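Local coordinates for protein ribose 5-phosphate isomerase (Trypanosoma cruzi, PDB 3M1P) that probably interconverts ribose 5-phosphate and ribulose 5-phosphate, as a type B ribose 5-phosphate isomerase built as an assembly of four chains, at residues G84-L89 with D104-C109. The protein carries 1 engineered substitution. Residues are numbered along the deposited sequence; the frame is centred on the assembly and turned at random.
Sequences GVRAAL and DANIVC
The side-chain amide of Asn-106 bridges the backbone of 84-86 and extends the backbone pairing beyond the start of strand 87-89. Its OD1 accepts a nearly straight hydrogen bond from Arg-86 N (2.7 Å, N-H...O angle 167°), while ND2 gives one to Gly-84 O (2.9 Å) that lies in the amide plane. CG sits between the backbone N and the carbonyl carbon (chi1 47°), the rotamer in which OD1 and ND2 reach these two partners. ND2 also sits over one face of the Arg-86 guanidinium, offset toward its rim. That guanidinium, on a chain bent at chi3, grips Asp-104 O side-on with NE (3.0 Å) and NH2 (2.9 Å), both from the same face of the carbonyl. NH2 adds a salt bridge to Asp-104 OD2 (3.3 Å); the carboxylate's other oxygen pairs with Arg-100. Arg-86 O in turn receives two N-H groups, from Asn-106 and Ile-107, and parallel pairing follows through Ala-88 N to Ile-107 O (2.8 Å) and Cys-109 N to Ala-88 O (2.7 Å). Ala-87, Ile-107 and Cys-109 pack together on one face; on the other, Ala-88 CB meets Ala-105 CB from the loop before strand 107-111. Helix 93-101 makes the beta-alpha-beta crossover between strand 87-89, outermost within the chain, and strand 107-111, which also pairs with 64-69. Helices 46-58 and 73-80 cover the Ile-107 face, helix 117-129 meets Val-108, and Ile-73 of the second subunit packs on Ala-88.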
# COMPACT_ATOMS: atom_id res chain seq x y z
N GLY A 84 -20.77 -15.29 12.01
CA GLY A 84 -20.56 -14.34 13.10
C GLY A 84 -19.24 -13.61 12.96
O GLY A 84 -19.00 -12.61 13.62
N VAL A 85 -18.37 -14.10 12.08
CA VAL A 85 -17.06 -13.50 11.90
C VAL A 85 -17.11 -12.46 10.77
O VAL A 85 -17.74 -12.69 9.71
CB VAL A 85 -15.98 -14.57 11.66
CG1 VAL A 85 -14.68 -13.94 11.16
CG2 VAL A 85 -15.73 -15.35 12.93
N ARG A 86 -16.48 -11.32 11.02
CA ARG A 86 -16.25 -10.30 10.00
C ARG A 86 -14.76 -10.00 10.02
O ARG A 86 -14.29 -9.21 10.83
CB ARG A 86 -17.10 -9.06 10.26
CG ARG A 86 -18.61 -9.31 10.17
CD ARG A 86 -19.40 -8.04 10.38
NE ARG A 86 -19.22 -7.55 11.74
CZ ARG A 86 -19.78 -8.09 12.81
NH1 ARG A 86 -20.59 -9.14 12.69
NH2 ARG A 86 -19.53 -7.58 14.02
N ALA A 87 -14.04 -10.69 9.14
CA ALA A 87 -12.59 -10.66 9.10
C ALA A 87 -12.11 -9.77 7.97
O ALA A 87 -12.43 -10.02 6.79
CB ALA A 87 -12.04 -12.07 8.93
N ALA A 88 -11.35 -8.75 8.34
CA ALA A 88 -10.91 -7.71 7.42
C ALA A 88 -9.41 -7.83 7.15
O ALA A 88 -8.59 -7.68 8.07
CB ALA A 88 -11.23 -6.34 7.99
N LEU A 89 -9.07 -8.09 5.89
CA LEU A 89 -7.68 -7.99 5.46
C LEU A 89 -7.29 -6.51 5.29
O LEU A 89 -7.83 -5.81 4.43
CB LEU A 89 -7.41 -8.79 4.19
CG LEU A 89 -6.00 -8.69 3.57
CD1 LEU A 89 -4.89 -9.10 4.55
CD2 LEU A 89 -5.96 -9.52 2.32
N ASP A 104 -17.77 -3.03 11.43
CA ASP A 104 -17.66 -3.57 12.78
C ASP A 104 -16.88 -4.90 12.74
O ASP A 104 -17.30 -5.90 13.33
CB ASP A 104 -19.06 -3.77 13.37
CG ASP A 104 -19.04 -4.09 14.86
OD1 ASP A 104 -18.03 -3.81 15.52
OD2 ASP A 104 -20.06 -4.65 15.35
N ALA A 105 -15.75 -4.89 12.03
CA ALA A 105 -14.94 -6.08 11.86
C ALA A 105 -14.51 -6.60 13.22
O ALA A 105 -14.17 -5.82 14.10
CB ALA A 105 -13.71 -5.79 10.98
N ASN A 106 -14.53 -7.92 13.39
CA ASN A 106 -14.09 -8.51 14.65
C ASN A 106 -12.78 -9.28 14.52
O ASN A 106 -12.20 -9.68 15.51
CB ASN A 106 -15.19 -9.37 15.31
CG ASN A 106 -15.86 -10.34 14.33
OD1 ASN A 106 -15.23 -10.81 13.38
ND2 ASN A 106 -17.15 -10.64 14.57
N ILE A 107 -12.32 -9.49 13.29
CA ILE A 107 -10.99 -10.05 13.07
C ILE A 107 -10.17 -9.21 12.08
O ILE A 107 -10.65 -8.89 11.00
CB ILE A 107 -11.04 -11.55 12.61
CG1 ILE A 107 -11.68 -12.44 13.69
CG2 ILE A 107 -9.62 -12.04 12.22
CD1 ILE A 107 -11.75 -13.93 13.36
N VAL A 108 -8.95 -8.84 12.46
CA VAL A 108 -8.04 -8.15 11.56
C VAL A 108 -7.06 -9.17 10.98
O VAL A 108 -6.52 -9.99 11.72
CB VAL A 108 -7.32 -6.92 12.21
CG1 VAL A 108 -6.42 -7.31 13.41
CG2 VAL A 108 -6.53 -6.11 11.17
N CYS A 109 -6.87 -9.12 9.66
CA CYS A 109 -5.90 -9.98 8.99
C CYS A 109 -4.81 -9.13 8.37
O CYS A 109 -5.09 -8.08 7.82
CB CYS A 109 -6.57 -10.86 7.93
SG CYS A 109 -7.95 -11.89 8.60